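Protoporphyrinogen oxidase (PDB 3LOV) probably catalyses the FAD-dependent oxidation of coproporphyrinogen III to coproporphyrin III with molecular oxygen, a step in heme b biosynthesis. Local coordinates at residues 16-21 / 70-75; 24-29 / 456-461; 92-97 / 119-124. All coordinates share one frame; numbering follows the deposited sequence.

Contact 1 of 3, residues 16-21 / 70-75; sequences GLAAAY and TDLIEA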
loop_
_atom_site.group_PDB
_atom_site.type_symbol
_atom_site.label_atom_id
_atom_site.label_comp_id
_atom_site.label_asym_id
_atom_site.label_seq_id
_atom_site.Cartn_x
_atom_site.Cartn_y
_atom_site.Cartn_z
ATOM N N GLY A 16 -0.514 -1.959 15.020
ATOM C CA GLY A 16 -0.792 -2.124 16.442
ATOM C C GLY A 16 -0.526 -3.546 16.957
ATOM O O GLY A 16 -0.009 -3.696 18.044
ATOM N N LEU A 17 -0.873 -4.567 16.177
ATOM C CA LEU A 17 -0.648 -5.971 16.555
ATOM C C LEU A 17 0.835 -6.314 16.508
ATOM O O LEU A 17 1.364 -6.950 17.424
ATOM C CB LEU A 17 -1.453 -6.926 15.661
ATOM C CG LEU A 17 -2.935 -7.057 16.011
ATOM C CD1 LEU A 17 -3.681 -7.897 15.007
ATOM C CD2 LEU A 17 -3.071 -7.636 17.433
ATOM N N ALA A 18 1.529 -5.836 15.481
ATOM C CA ALA A 18 2.981 -5.934 15.442
ATOM C C ALA A 18 3.622 -5.178 16.598
ATOM O O ALA A 18 4.600 -5.643 17.201
ATOM C CB ALA A 18 3.530 -5.413 14.129
ATOM N N ALA A 19 3.099 -4.006 16.906
ATOM C CA ALA A 19 3.655 -3.282 18.025
ATOM C C ALA A 19 3.529 -4.131 19.330
ATOM O O ALA A 19 4.435 -4.149 20.132
ATOM C CB ALA A 19 2.985 -1.906 18.192
ATOM N N ALA A 20 2.421 -4.828 19.528
ATOM C CA ALA A 20 2.224 -5.520 20.806
ATOM C C ALA A 20 3.220 -6.678 20.885
ATOM O O ALA A 20 3.767 -6.943 21.965
ATOM C CB ALA A 20 0.820 -6.026 20.943
ATOM N N TYR A 21 3.420 -7.344 19.736
ATOM C CA TYR A 21 4.293 -8.507 19.595
ATOM C C TYR A 21 5.682 -8.094 19.983
ATOM O O TYR A 21 6.337 -8.755 20.795
ATOM C CB TYR A 21 4.299 -9.038 18.144
ATOM C CG TYR A 21 5.310 -10.160 17.925
ATOM C CD1 TYR A 21 5.010 -11.480 18.252
ATOM C CD2 TYR A 21 6.578 -9.888 17.409
ATOM C CE1 TYR A 21 5.963 -12.492 18.081
ATOM C CE2 TYR A 21 7.509 -10.871 17.247
ATOM C CZ TYR A 21 7.191 -12.179 17.569
ATOM O OH TYR A 21 8.130 -13.163 17.411
ATOM N N THR A 70 8.385 -11.179 6.243
ATOM C CA THR A 70 8.747 -12.603 6.094
ATOM C C THR A 70 9.290 -13.144 7.406
ATOM O O THR A 70 8.850 -14.178 7.878
ATOM C CB THR A 70 9.784 -12.795 4.991
ATOM O OG1 THR A 70 9.384 -12.070 3.814
ATOM C CG2 THR A 70 9.944 -14.322 4.662
ATOM N N ASP A 71 10.182 -12.384 8.031
ATOM C CA ASP A 71 10.782 -12.787 9.293
ATOM C C ASP A 71 9.755 -12.916 10.437
ATOM O O ASP A 71 9.778 -13.900 11.213
ATOM C CB ASP A 71 11.857 -11.796 9.693
ATOM C CG ASP A 71 13.064 -11.844 8.799
ATOM O OD1 ASP A 71 13.338 -12.897 8.194
ATOM O OD2 ASP A 71 13.750 -10.809 8.724
ATOM N N LEU A 72 8.844 -11.942 10.525
ATOM C CA LEU A 72 7.745 -11.992 11.490
ATOM C C LEU A 72 6.896 -13.217 11.219
ATOM O O LEU A 72 6.520 -13.945 12.157
ATOM C CB LEU A 72 6.892 -10.701 11.445
ATOM C CG LEU A 72 5.747 -10.578 12.439
ATOM C CD1 LEU A 72 6.358 -10.652 13.859
ATOM C CD2 LEU A 72 4.854 -9.236 12.211
ATOM N N ILE A 73 6.577 -13.453 9.946
ATOM C CA ILE A 73 5.710 -14.565 9.584
ATOM C C ILE A 73 6.393 -15.898 9.980
ATOM O O ILE A 73 5.729 -16.833 10.464
ATOM C CB ILE A 73 5.373 -14.535 8.045
ATOM C CG1 ILE A 73 4.299 -13.499 7.716
ATOM C CG2 ILE A 73 4.982 -15.935 7.494
ATOM C CD1 ILE A 73 4.170 -13.187 6.215
ATOM N N GLU A 74 7.712 -15.982 9.788
ATOM C CA GLU A 74 8.406 -17.207 10.135
ATOM C C GLU A 74 8.435 -17.377 11.641
ATOM O O GLU A 74 8.068 -18.456 12.145
ATOM C CB GLU A 74 9.796 -17.243 9.554
ATOM C CG GLU A 74 9.793 -17.495 8.012
ATOM C CD GLU A 74 10.121 -18.956 7.605
ATOM O OE1 GLU A 74 9.555 -19.887 8.226
ATOM O OE2 GLU A 74 10.950 -19.140 6.668
ATOM N N ALA A 75 8.815 -16.308 12.347
ATOM C CA ALA A 75 8.936 -16.347 13.794
ATOM C C ALA A 75 7.655 -16.837 14.469
ATOM O O ALA A 75 7.739 -17.600 15.425
ATOM C CB ALA A 75 9.372 -14.991 14.342
#
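Tyr21 and Leu72 carry the packing between the first helix of the Rossmann-type FAD-binding fold, residues 14-26, and the short helix 68-75. Gly16 belongs to what is probably the GxGxxG signature of the dinucleotide-binding turn, and the side chain of Ala18 is about 8 Å from the bound FAD; from there the contact runs outward along the helix toward the surface. The two helical segments cross at 61° with their axes 12.8 Å apart, a spacing that only side chains bridge; no hydrogen bond joins them.

The central interaction is a CH-pi contact. Leu72 CD1 lies over one face of the Tyr21 ring, 3.9 Å from the centroid, and is displaced toward the rim, which brings it to 3.6 Å from both CD2 and CE2 of Tyr21. Each side chain has its CG anti to the backbone N (chi1 174° in Tyr21, -177° in Leu72), an extended setting that carries both groups out from their helices. The two side chains slide past each other in opposite directions, with the leucine methyl over the ring. In one of its two conformers Arg25, one turn further along helix 14-26, makes a cation-pi contact with the same ring.

Purely aliphatic packing is looser. The second methyl of Leu72, CD2, approaches Ala18 CB at 4.5 Å. Ala18 also touches Ala454, and Leu72 touches Val451, both of helix 447-463. The third helix thus shares both partners of this pair.

At the far end of the ring, where the contact nears solvent, the phenolic oxygen reaches the next turn of helix 68-75: Tyr21 OH rests 3.8 Å from Ala75 CB.

Contact 2 of 3, residues 24-29 / 456-461; sequences ERAFPD and TMIESI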
loop_
_atom_site.group_PDB
_atom_site.type_symbol
_atom_site.label_atom_id
_atom_site.label_comp_id
_atom_site.label_asym_id
_atom_site.label_seq_id
_atom_site.Cartn_x
_atom_site.Cartn_y
_atom_site.Cartn_z
ATOM N N GLU A 24 5.971 -7.028 23.703
ATOM C CA GLU A 24 6.038 -8.143 24.682
ATOM C C GLU A 24 7.496 -8.579 24.880
ATOM O O GLU A 24 7.937 -8.761 26.004
ATOM C CB GLU A 24 5.119 -9.318 24.331
ATOM C CG GLU A 24 3.654 -9.016 24.622
ATOM C CD GLU A 24 2.740 -10.221 24.647
ATOM O OE1 GLU A 24 3.209 -11.361 24.395
ATOM O OE2 GLU A 24 1.515 -10.012 24.943
ATOM N N ARG A 25 8.260 -8.597 23.801
ATOM C CA ARG A 25 9.637 -9.064 23.856
ATOM C C ARG A 25 10.590 -8.001 24.355
ATOM O O ARG A 25 11.486 -8.304 25.117
ATOM C CB ARG A 25 10.085 -9.570 22.495
ATOM C CG ARG A 25 9.706 -11.003 22.281
ATOM C CD ARG A 25 9.058 -11.226 20.931
ATOM N NE ARG A 25 8.304 -12.468 20.955
ATOM C CZ ARG A 25 7.018 -12.547 21.264
ATOM N NH1 ARG A 25 6.328 -11.454 21.540
ATOM N NH2 ARG A 25 6.418 -13.719 21.268
ATOM N N ALA A 26 10.419 -6.753 23.924
ATOM C CA ALA A 26 11.367 -5.702 24.335
ATOM C C ALA A 26 11.263 -5.333 25.826
ATOM O O ALA A 26 12.242 -4.872 26.414
ATOM C CB ALA A 26 11.219 -4.452 23.482
ATOM N N PHE A 27 10.077 -5.520 26.414
ATOM C CA PHE A 27 9.773 -5.057 27.785
ATOM C C PHE A 27 9.025 -6.085 28.564
ATOM O O PHE A 27 7.829 -5.932 28.772
ATOM C CB PHE A 27 8.876 -3.834 27.739
ATOM C CG PHE A 27 9.356 -2.794 26.824
ATOM C CD1 PHE A 27 10.605 -2.257 27.002
ATOM C CD2 PHE A 27 8.562 -2.337 25.790
ATOM C CE1 PHE A 27 11.067 -1.284 26.157
ATOM C CE2 PHE A 27 9.015 -1.361 24.940
ATOM C CZ PHE A 27 10.275 -0.836 25.113
ATOM N N PRO A 28 9.714 -7.125 29.026
ATOM C CA PRO A 28 9.046 -8.160 29.799
ATOM C C PRO A 28 8.263 -7.621 31.032
ATOM O O PRO A 28 7.275 -8.221 31.419
ATOM C CB PRO A 28 10.205 -9.074 30.241
ATOM C CG PRO A 28 11.253 -8.868 29.195
ATOM C CD PRO A 28 11.155 -7.385 28.878
ATOM N N ASP A 29 8.693 -6.495 31.608
ATOM C CA ASP A 29 8.105 -5.970 32.851
ATOM C C ASP A 29 7.018 -4.915 32.620
ATOM O O ASP A 29 6.431 -4.446 33.580
ATOM C CB ASP A 29 9.189 -5.347 33.749
ATOM C CG ASP A 29 10.220 -6.372 34.252
ATOM O OD1 ASP A 29 9.886 -7.582 34.330
ATOM O OD2 ASP A 29 11.364 -5.955 34.581
ATOM N N THR A 456 10.406 -0.069 15.019
ATOM C CA THR A 456 11.249 1.071 15.377
ATOM C C THR A 456 10.609 1.913 16.516
ATOM O O THR A 456 11.327 2.411 17.378
ATOM C CB THR A 456 11.557 1.946 14.154
ATOM O OG1 THR A 456 11.969 1.094 13.088
ATOM C CG2 THR A 456 12.681 2.928 14.435
HETATM N N MSE A 457 9.286 2.110 16.537
HETATM C CA MSE A 457 8.744 2.922 17.630
HETATM C C MSE A 457 8.812 2.154 18.956
HETATM O O MSE A 457 9.182 2.718 19.975
HETATM C CB MSE A 457 7.345 3.462 17.366
HETATM C CG MSE A 457 7.292 4.489 16.252
HETATM SE SE MSE A 457 8.320 6.084 16.626
HETATM C CE MSE A 457 9.810 5.986 15.369
ATOM N N ILE A 458 8.512 0.867 18.953
ATOM C CA ILE A 458 8.682 0.085 20.191
ATOM C C ILE A 458 10.126 0.180 20.710
ATOM O O ILE A 458 10.334 0.464 21.894
ATOM C CB ILE A 458 8.208 -1.417 20.027
ATOM C CG1 ILE A 458 6.699 -1.472 19.857
ATOM C CG2 ILE A 458 8.684 -2.314 21.187
ATOM C CD1 ILE A 458 5.917 -0.630 20.809
ATOM N N GLU A 459 11.096 -0.038 19.819
ATOM C CA GLU A 459 12.521 0.082 20.123
ATOM C C GLU A 459 12.889 1.417 20.782
ATOM O O GLU A 459 13.666 1.451 21.722
ATOM C CB GLU A 459 13.372 -0.032 18.836
ATOM C CG GLU A 459 13.576 -1.454 18.278
ATOM C CD GLU A 459 14.260 -1.451 16.913
ATOM O OE1 GLU A 459 14.670 -0.373 16.415
ATOM O OE2 GLU A 459 14.400 -2.540 16.338
ATOM N N SER A 460 12.360 2.516 20.255
ATOM C CA SER A 460 12.721 3.828 20.750
ATOM C C SER A 460 12.084 4.078 22.129
ATOM O O SER A 460 12.630 4.829 22.912
ATOM C CB SER A 460 12.379 4.908 19.737
ATOM O OG SER A 460 11.033 5.253 19.825
ATOM N N ILE A 461 10.969 3.420 22.455
ATOM C CA ILE A 461 10.473 3.457 23.839
ATOM C C ILE A 461 11.485 2.744 24.745
ATOM O O ILE A 461 11.721 3.187 25.868
ATOM C CB ILE A 461 9.085 2.807 24.032
ATOM C CG1 ILE A 461 8.033 3.484 23.172
ATOM C CG2 ILE A 461 8.656 2.929 25.487
ATOM C CD1 ILE A 461 6.637 3.015 23.437
#
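Phe27 pushes its ring against the flank of helix 447-463 and meets Ile458 and Ile461, which stand one helical turn apart. Phe27 CZ goes in furthest: at the ring edge, near its plane, it comes to 3.5 Å from Ile458 O, and it also lies 4.0 Å from Ile461 CB. The neighbouring ring carbon, Phe27 CE2, lies 3.9 Å from Ile458 CG2. That methyl is a bump with two neighbours, since Ile458 CG2 also packs at 4.0 Å against Ala26 CB. Ala26 CB in turn stands over the centre of the Phe27 ring, 3.9 Å above its plane, so alanine and ring form a corner that receives the isoleucine branch.

Helices 14-26 and 447-463 are the first and the last of the chain, both flanking the parallel sheet of the Rossmann-type fold, and here they pack where the former ends: Phe27 is the first residue to leave helical backbone angles. Its CG is anti to the carbonyl carbon (chi1 -49°), turning the ring toward the other helix. Replacing the ring with the methyl of an alanine is likely to open a gap beside Ile458 and Ile461 and leave Ala26 CB without the ring beneath it. Behind the contact, Ile458 also packs on Ala19, Tyr22 and Ala23 of helix 14-26, while Ile461 reaches Tyr280 and Tyr436 on two strands of the parallel sheet.

Contact 3 of 3, residues 92-97 / 119-124; sequences ILDTGG and TTLLTE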
loop_
_atom_site.group_PDB
_atom_site.type_symbol
_atom_site.label_atom_id
_atom_site.label_comp_id
_atom_site.label_asym_id
_atom_site.label_seq_id
_atom_site.Cartn_x
_atom_site.Cartn_y
_atom_site.Cartn_z
ATOM N N ILE A 92 -1.927 -2.613 -20.014
ATOM C CA ILE A 92 -2.404 -1.241 -19.769
ATOM C C ILE A 92 -3.643 -1.092 -20.624
ATOM O O ILE A 92 -3.599 -1.382 -21.830
ATOM C CB ILE A 92 -1.460 -0.102 -20.245
ATOM C CG1 ILE A 92 -0.008 -0.301 -19.803
ATOM C CG2 ILE A 92 -1.912 1.217 -19.689
ATOM C CD1 ILE A 92 0.285 0.032 -18.331
ATOM N N LEU A 93 -4.724 -0.641 -20.001
ATOM C CA LEU A 93 -5.927 -0.191 -20.680
ATOM C C LEU A 93 -5.918 1.316 -20.806
ATOM O O LEU A 93 -5.882 2.041 -19.800
ATOM C CB LEU A 93 -7.167 -0.586 -19.879
ATOM C CG LEU A 93 -8.563 -0.310 -20.453
ATOM C CD1 LEU A 93 -8.812 -1.088 -21.752
ATOM C CD2 LEU A 93 -9.595 -0.724 -19.437
ATOM N N ASP A 94 -5.929 1.799 -22.038
ATOM C CA ASP A 94 -6.229 3.202 -22.296
ATOM C C ASP A 94 -7.404 3.365 -23.265
ATOM O O ASP A 94 -8.126 2.407 -23.557
ATOM C CB ASP A 94 -4.988 3.907 -22.797
ATOM C CG ASP A 94 -4.512 3.406 -24.146
ATOM O OD1 ASP A 94 -5.236 2.679 -24.879
ATOM O OD2 ASP A 94 -3.359 3.745 -24.459
ATOM N N THR A 95 -7.583 4.580 -23.768
ATOM C CA THR A 95 -8.714 4.878 -24.618
ATOM C C THR A 95 -8.619 4.076 -25.916
ATOM O O THR A 95 -9.641 3.733 -26.502
ATOM C CB THR A 95 -8.826 6.381 -24.896
ATOM O OG1 THR A 95 -7.560 6.872 -25.320
ATOM C CG2 THR A 95 -9.182 7.116 -23.670
ATOM N N GLY A 96 -7.400 3.721 -26.319
ATOM C CA GLY A 96 -7.182 2.867 -27.471
ATOM C C GLY A 96 -7.278 1.367 -27.247
ATOM O O GLY A 96 -6.910 0.601 -28.132
ATOM N N GLY A 97 -7.751 0.927 -26.082
ATOM C CA GLY A 97 -7.901 -0.513 -25.804
ATOM C C GLY A 97 -6.881 -1.123 -24.842
ATOM O O GLY A 97 -6.189 -0.413 -24.109
ATOM N N THR A 119 5.637 -1.834 -29.282
ATOM C CA THR A 119 4.448 -1.398 -28.595
ATOM C C THR A 119 3.516 -0.521 -29.422
ATOM O O THR A 119 3.960 0.332 -30.184
ATOM C CB THR A 119 4.764 -0.632 -27.318
ATOM O OG1 THR A 119 3.551 -0.532 -26.586
ATOM C CG2 THR A 119 5.373 0.786 -27.600
ATOM N N THR A 120 2.215 -0.758 -29.212
ATOM C CA THR A 120 1.128 0.029 -29.760
ATOM C C THR A 120 0.673 1.133 -28.793
ATOM O O THR A 120 -0.249 1.869 -29.072
ATOM C CB THR A 120 -0.095 -0.910 -30.124
ATOM O OG1 THR A 120 -0.413 -1.766 -29.009
ATOM C CG2 THR A 120 0.222 -1.786 -31.331
ATOM N N LEU A 121 1.348 1.272 -27.664
ATOM C CA LEU A 121 0.865 2.128 -26.596
ATOM C C LEU A 121 1.199 3.575 -26.909
ATOM O O LEU A 121 0.491 4.498 -26.504
ATOM C CB LEU A 121 1.497 1.660 -25.277
ATOM C CG LEU A 121 1.011 2.029 -23.883
ATOM C CD1 LEU A 121 -0.488 1.993 -23.720
ATOM C CD2 LEU A 121 1.682 1.040 -22.937
ATOM N N LEU A 122 2.293 3.770 -27.638
ATOM C CA LEU A 122 2.700 5.100 -28.079
ATOM C C LEU A 122 2.592 5.146 -29.616
ATOM O O LEU A 122 2.658 4.125 -30.287
ATOM C CB LEU A 122 4.138 5.378 -27.618
ATOM C CG LEU A 122 4.275 6.000 -26.222
ATOM C CD1 LEU A 122 3.648 5.084 -25.169
ATOM C CD2 LEU A 122 5.749 6.339 -25.875
ATOM N N THR A 123 2.415 6.329 -30.166
ATOM C CA THR A 123 2.486 6.497 -31.614
ATOM C C THR A 123 3.950 6.369 -32.081
ATOM O O THR A 123 4.893 6.426 -31.268
ATOM C CB THR A 123 2.016 7.875 -32.020
ATOM O OG1 THR A 123 2.976 8.831 -31.532
ATOM C CG2 THR A 123 0.558 8.171 -31.446
ATOM N N GLU A 124 4.136 6.236 -33.390
ATOM C CA GLU A 124 5.466 6.090 -33.993
ATOM C C GLU A 124 6.323 7.281 -33.628
ATOM O O GLU A 124 7.492 7.150 -33.269
ATOM C CB GLU A 124 5.373 6.019 -35.530
ATOM C CG GLU A 124 6.730 5.861 -36.219
ATOM C CD GLU A 124 7.530 4.695 -35.655
ATOM O OE1 GLU A 124 6.977 3.581 -35.602
ATOM O OE2 GLU A 124 8.703 4.888 -35.258
#
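Leu121 enters the contact with its forked end: CD2 meets Ile92, while CD1 lies between Ile92 and Asp94, two residues whose side chains leave the same side of strand 90-94. Against Ile92 it crosses at about a right angle: Leu121 CD2 meets Ile92 CG1 at 3.8 Å, while Leu121 CD1 lies 4.2 Å from Ile92 CB. Asp94 is met obliquely, with Leu121 CD1 3.4 Å from Asp94 OD2. With chi1 at -163° the chain of Leu121 is extended away from its N, and its end comes nearer the strand than CB does.

The arrangement seats the loop before helix 124-135 on the beta hairpin formed by strands 90-94 and 97-100, at the margin of the mixed sheet. Each side has its own local bracing. In the loop an ST turn, with Leu121 N donating to Thr119 OG1 at 3.0 Å and an N-H...O angle of 155°, fixes the backbone from which Leu121 projects. In the hairpin a type I turn runs from Asp94 to Gly97. Helix 160-172 adds a further apolar neighbour, Leu166, which touches both Ile92 and Leu121.

The imidazole of His99 on strand 97-100 provides a polar link between Asp94 and Thr120, bonding to Asp94 OD1 through NE2 and to Thr120 OG1 through ND1. Asp94 OD1 bonds to His99 and, weakly, to Gly96 N; OD2 is the oxygen turned to the Leu121 methyl. Leu121 therefore meets the hairpin by van der Waals contact, without a hydrogen bond, even where its methyl faces Asp94 OD2.

How the contacts relate
From the N terminus, helix 14-26 comes first and serves two contacts. Contact 1 closes a short loop when the chain returns at helix 68-75. The chain then moves to the far side of the molecule, where contact 3 closes a still shorter loop between residues 92-97 and 119-124. Contact 2 waits until helix 447-463, almost the end of the chain; its long loop encloses contact 3 and crosses contact 1. Contacts 1 and 2 touch through Ala19 O and Ile458 CG1, 3.5 Å apart, and join three helices in the FAD-binding region. Contact 3, about 43 Å from contact 1 between centres, ties hairpin to loop independently.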